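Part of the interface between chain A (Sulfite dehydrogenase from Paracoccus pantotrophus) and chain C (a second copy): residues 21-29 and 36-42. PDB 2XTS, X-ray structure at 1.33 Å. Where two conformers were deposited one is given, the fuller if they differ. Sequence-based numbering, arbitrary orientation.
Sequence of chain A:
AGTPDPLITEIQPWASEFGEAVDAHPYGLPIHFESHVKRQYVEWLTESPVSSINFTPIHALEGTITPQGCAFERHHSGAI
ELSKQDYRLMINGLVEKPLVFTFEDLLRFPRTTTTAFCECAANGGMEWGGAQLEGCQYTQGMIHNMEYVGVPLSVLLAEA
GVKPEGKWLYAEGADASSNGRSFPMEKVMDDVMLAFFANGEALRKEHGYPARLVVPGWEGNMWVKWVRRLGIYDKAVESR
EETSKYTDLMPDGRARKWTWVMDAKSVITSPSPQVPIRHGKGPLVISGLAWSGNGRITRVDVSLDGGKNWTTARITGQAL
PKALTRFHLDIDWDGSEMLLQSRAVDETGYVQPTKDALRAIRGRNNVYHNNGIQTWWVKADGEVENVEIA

Chain A 21-29: AVDAHPYGL
Chain C 36-42: HVKRQYV

Neither stretch forms regular helix or strand. They run antiparallel: Asp23(A) CA lies 6.1 Å from Tyr41(C) CA, and Pro26(A) CA lies 4.7 Å from Arg39(C) CA. Chain A opens with a type I turn, Ala21(A) to Ala24(A), Val22(A) at phi/psi -72/-10 and Asp23(A) at -100/9, in which Ala24(A) N donates to Ala21(A) O at 3.3 Å.

Arg39(C) (-65/144) supplies both donors across the contact. Its backbone N reaches Pro26(A) O at 2.8 Å, with an N-H...O angle of 163°. Its side chain (chi1 m, chi2 150°, chi3 t, chi4 159°) extends so that NH1 meets His25(A) O at 3.0 Å and 159°, the carbonyl lying at the guanidinium edge, near its plane, where the N-H bonds point. Successive carbonyls are thus satisfied by one residue; NE, NH1 and NH2 also bond elsewhere in the structure.

Tyr27(A) (chi1 -160°, chi2 -73°) brings CD2 within 3.3 Å of Val37(C) O, at the ring edge; its OH is satisfied elsewhere.

At the other end, Tyr41(C) (chi1 170°, chi2 60°) makes apolar contact, its CD1 3.5 Å from Val22(A) CG2 (chi1 m). Asp23(A) CB (chi1 p) sits over the ring face, 4.2 Å from the centroid of Tyr41(C) and 29° off the normal, a CH-pi contact.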

ATOM      1  N   ALA A  21      -7.693  -0.674  22.276  1.00  9.96           N
ATOM      2  CA  ALA A  21      -8.222  -1.981  21.971  1.00  9.83           C
ATOM      3  C   ALA A  21      -8.270  -2.282  20.485  1.00  9.89           C
ATOM      4  O   ALA A  21      -8.223  -1.373  19.654  1.00  9.84           O
ATOM      5  CB  ALA A  21      -9.599  -2.100  22.574  1.00 10.33           C
ATOM      6  N   VAL A  22      -8.418  -3.557  20.157  1.00 10.16           N
ATOM      7  CA  VAL A  22      -8.471  -3.989  18.755  1.00 11.14           C
ATOM      8  C   VAL A  22      -9.757  -3.625  18.030  1.00 12.02           C
ATOM      9  O   VAL A  22      -9.872  -3.820  16.818  1.00 13.92           O
ATOM     10  CB  VAL A  22      -8.262  -5.501  18.572  1.00 11.09           C
ATOM     11  CG1 VAL A  22      -6.883  -5.936  19.087  1.00 11.44           C
ATOM     12  CG2 VAL A  22      -9.390  -6.289  19.189  1.00 11.73           C
ATOM     13  N   ASP A  23     -10.754  -3.160  18.755  1.00 11.41           N
ATOM     14  CA  ASP A  23     -11.991  -2.727  18.142  1.00 12.67           C
ATOM     15  C   ASP A  23     -12.091  -1.207  17.976  1.00 12.66           C
ATOM     16  O   ASP A  23     -13.143  -0.717  17.582  1.00 14.61           O
ATOM     17  CB  ASP A  23     -13.194  -3.332  18.895  1.00 13.55           C
ATOM     18  CG  ASP A  23     -13.340  -2.842  20.311  1.00 15.06           C
ATOM     19  OD1 ASP A  23     -12.374  -2.275  20.887  1.00 17.09           O
ATOM     20  OD2 ASP A  23     -14.431  -3.093  20.879  1.00 20.22           O
ATOM     21  N   ALA A  24     -11.009  -0.462  18.228  1.00 11.28           N
ATOM     22  CA  ALA A  24     -11.089   0.991  18.283  1.00 11.18           C
ATOM     23  C   ALA A  24     -11.202   1.605  16.895  1.00 10.54           C
ATOM     24  O   ALA A  24     -11.874   2.623  16.735  1.00 12.21           O
ATOM     25  CB  ALA A  24      -9.883   1.563  18.989  1.00 12.21           C
ATOM     26  N   HIS A  25     -10.552   1.015  15.888  1.00 10.74           N
ATOM     27  CA  HIS A  25     -10.453   1.655  14.564  1.00 10.41           C
ATOM     28  C   HIS A  25     -10.603   0.630  13.448  1.00  9.82           C
ATOM     29  O   HIS A  25      -9.626  -0.010  13.053  1.00 11.30           O
ATOM     30  CB  HIS A  25      -9.105   2.366  14.433  1.00 11.64           C
ATOM     31  CG  HIS A  25      -8.859   3.369  15.510  1.00 13.46           C
ATOM     32  ND1 HIS A  25      -9.568   4.546  15.594  1.00 16.87           N
ATOM     33  CD2 HIS A  25      -8.030   3.344  16.581  1.00 14.99           C
ATOM     34  CE1 HIS A  25      -9.164   5.219  16.659  1.00 16.34           C
ATOM     35  NE2 HIS A  25      -8.229   4.515  17.270  1.00 17.36           N
ATOM     36  N   PRO A  26     -11.835   0.455  12.940  1.00  9.02           N
ATOM     37  CA  PRO A  26     -12.022  -0.526  11.890  1.00  8.87           C
ATOM     38  C   PRO A  26     -11.237  -0.247  10.609  1.00  7.96           C
ATOM     39  O   PRO A  26     -10.850  -1.184   9.907  1.00  8.43           O
ATOM     40  CB  PRO A  26     -13.537  -0.508  11.678  1.00  9.86           C
ATOM     41  CG  PRO A  26     -14.072  -0.175  13.001  1.00 11.54           C
ATOM     42  CD  PRO A  26     -13.121   0.881  13.518  1.00 10.24           C
ATOM     43  N   TYR A  27     -11.035   1.021  10.290  1.00  7.63           N
ATOM     44  CA  TYR A  27     -10.212   1.418   9.161  1.00  7.17           C
ATOM     45  C   TYR A  27      -9.364   2.604   9.644  1.00  7.13           C
ATOM     46  O   TYR A  27      -9.873   3.715   9.868  1.00  8.78           O
ATOM     47  CB  TYR A  27     -11.036   1.785   7.922  1.00  6.94           C
ATOM     48  CG  TYR A  27     -10.183   1.713   6.672  1.00  7.37           C
ATOM     49  CD1 TYR A  27      -9.210   2.675   6.409  1.00  7.59           C
ATOM     50  CD2 TYR A  27     -10.283   0.646   5.792  1.00  7.37           C
ATOM     51  CE1 TYR A  27      -8.399   2.601   5.300  1.00  7.30           C
ATOM     52  CE2 TYR A  27      -9.481   0.549   4.676  1.00  7.31           C
ATOM     53  CZ  TYR A  27      -8.528   1.535   4.428  1.00  6.86           C
ATOM     54  OH  TYR A  27      -7.690   1.488   3.355  1.00  7.53           O
ATOM     55  N   GLY A  28      -8.079   2.342   9.866  1.00  6.66           N
ATOM     56  CA  GLY A  28      -7.195   3.289  10.529  1.00  7.01           C
ATOM     57  C   GLY A  28      -6.516   4.274   9.621  1.00  6.58           C
ATOM     58  O   GLY A  28      -6.467   4.120   8.417  1.00  7.38           O
ATOM     59  N   LEU A  29      -5.992   5.301  10.265  1.00  6.27           N
ATOM     60  CA  LEU A  29      -5.180   6.356   9.690  1.00  6.86           C
ATOM     61  C   LEU A  29      -3.814   6.398  10.369  1.00  6.23           C
ATOM     62  O   LEU A  29      -3.628   5.816  11.427  1.00  6.47           O
ATOM     63  CB  LEU A  29      -5.902   7.698   9.898  1.00  7.34           C
ATOM     64  CG  LEU A  29      -7.077   7.986   8.958  1.00  9.04           C
ATOM     65  CD1 LEU A  29      -7.884   9.199   9.400  1.00 11.78           C
ATOM     66  CD2 LEU A  29      -6.590   8.143   7.510  1.00 10.80           C
TER
ATOM     67  N   HIS C  36     -17.473  -1.865   3.953  1.00  8.67           N
ATOM     68  CA  HIS C  36     -17.364  -3.267   4.363  1.00  8.49           C
ATOM     69  C   HIS C  36     -15.921  -3.781   4.317  1.00  8.02           C
ATOM     70  O   HIS C  36     -15.628  -4.865   4.817  1.00  9.25           O
ATOM     71  CB  HIS C  36     -18.246  -4.159   3.482  1.00  8.85           C
ATOM     72  CG  HIS C  36     -17.933  -4.029   2.028  1.00  8.55           C
ATOM     73  ND1 HIS C  36     -18.303  -2.928   1.289  1.00 10.56           N
ATOM     74  CD2 HIS C  36     -17.242  -4.833   1.184  1.00 10.19           C
ATOM     75  CE1 HIS C  36     -17.854  -3.056   0.056  1.00 10.54           C
ATOM     76  NE2 HIS C  36     -17.201  -4.200  -0.035  1.00 10.19           N
ATOM     77  N   VAL C  37     -15.017  -3.039   3.688  1.00  7.59           N
ATOM     78  CA  VAL C  37     -13.622  -3.421   3.597  1.00  7.48           C
ATOM     79  C   VAL C  37     -12.928  -2.780   4.795  1.00  7.01           C
ATOM     80  O   VAL C  37     -12.343  -1.719   4.698  1.00  8.13           O
ATOM     81  CB  VAL C  37     -13.022  -3.062   2.224  1.00  7.20           C
ATOM     82  CG1 VAL C  37     -11.595  -3.579   2.144  1.00  8.26           C
ATOM     83  CG2 VAL C  37     -13.888  -3.632   1.080  1.00  7.78           C
ATOM     84  N   LYS C  38     -13.013  -3.471   5.927  1.00  6.92           N
ATOM     85  CA  LYS C  38     -12.541  -2.955   7.204  1.00  6.59           C
ATOM     86  C   LYS C  38     -12.167  -4.126   8.091  1.00  6.49           C
ATOM     87  O   LYS C  38     -12.483  -5.268   7.789  1.00  6.79           O
ATOM     88  CB  LYS C  38     -13.624  -2.116   7.904  1.00  8.25           C
ATOM     89  CG  LYS C  38     -14.910  -2.852   8.182  1.00 10.27           C
ATOM     90  CD  LYS C  38     -15.938  -1.944   8.851  1.00 11.97           C
ATOM     91  CE  LYS C  38     -17.231  -2.673   9.020  1.00 15.39           C
ATOM     92  NZ  LYS C  38     -18.197  -1.870   9.796  1.00 18.18           N
ATOM     93  N   ARG C  39     -11.471  -3.839   9.182  0.50  6.27           N
ATOM     94  CA  ARG C  39     -11.217  -4.836  10.199  0.50  6.22           C
ATOM     95  C   ARG C  39     -12.518  -5.248  10.846  0.50  6.26           C
ATOM     96  O   ARG C  39     -13.436  -4.433  10.995  0.50  5.85           O
ATOM     97  CB  ARG C  39     -10.310  -4.277  11.289  0.50  5.95           C
ATOM     98  CG  ARG C  39      -8.901  -3.968  10.822  0.50  5.99           C
ATOM     99  CD  ARG C  39      -8.283  -2.829  11.608  0.50  7.71           C
ATOM    100  NE  ARG C  39      -6.896  -2.586  11.238  0.50  7.32           N
ATOM    101  CZ  ARG C  39      -6.253  -1.447  11.459  0.50  6.74           C
ATOM    102  NH1 ARG C  39      -6.871  -0.430  12.042  0.50  8.59           N
ATOM    103  NH2 ARG C  39      -4.988  -1.331  11.094  0.50  7.20           N
ATOM    104  N   GLN C  40     -12.610  -6.527  11.195  1.00  7.23           N
ATOM    105  CA  GLN C  40     -13.705  -7.035  12.019  1.00  7.37           C
ATOM    106  C   GLN C  40     -13.153  -7.637  13.299  1.00  7.18           C
ATOM    107  O   GLN C  40     -12.047  -8.143  13.323  1.00  7.66           O
ATOM    108  CB  GLN C  40     -14.524  -8.090  11.274  1.00  8.02           C
ATOM    109  CG  GLN C  40     -15.235  -7.579  10.037  1.00  8.89           C
ATOM    110  CD  GLN C  40     -16.564  -6.866  10.302  1.00  8.62           C
ATOM    111  OE1 GLN C  40     -17.091  -6.830  11.424  1.00 12.15           O
ATOM    112  NE2 GLN C  40     -17.109  -6.292   9.242  1.00  8.98           N
ATOM    113  N   TYR C  41     -13.978  -7.633  14.337  1.00  9.00           N
ATOM    114  CA  TYR C  41     -13.635  -8.103  15.659  1.00 10.50           C
ATOM    115  C   TYR C  41     -14.684  -9.129  16.068  1.00 10.32           C
ATOM    116  O   TYR C  41     -15.899  -8.898  15.913  1.00 11.58           O
ATOM    117  CB  TYR C  41     -13.647  -6.904  16.601  1.00 11.28           C
ATOM    118  CG  TYR C  41     -13.541  -7.194  18.066  1.00 11.54           C
ATOM    119  CD1 TYR C  41     -12.441  -7.861  18.598  1.00 12.91           C
ATOM    120  CD2 TYR C  41     -14.537  -6.783  18.933  1.00 13.64           C
ATOM    121  CE1 TYR C  41     -12.338  -8.102  19.961  1.00 14.05           C
ATOM    122  CE2 TYR C  41     -14.441  -7.016  20.287  1.00 14.29           C
ATOM    123  CZ  TYR C  41     -13.344  -7.676  20.794  1.00 14.31           C
ATOM    124  OH  TYR C  41     -13.284  -7.908  22.152  1.00 18.66           O
ATOM    125  N   VAL C  42     -14.206 -10.253  16.577  1.00 10.35           N
ATOM    126  CA  VAL C  42     -15.056 -11.333  17.067  1.00 11.27           C
ATOM    127  C   VAL C  42     -14.885 -11.361  18.583  1.00 13.24           C
ATOM    128  O   VAL C  42     -13.926 -11.893  19.117  1.00 13.88           O
ATOM    129  CB  VAL C  42     -14.682 -12.708  16.456  1.00 11.29           C
ATOM    130  CG1 VAL C  42     -15.625 -13.809  16.985  1.00 13.58           C
ATOM    131  CG2 VAL C  42     -14.726 -12.665  14.945  1.00 10.85           C
TER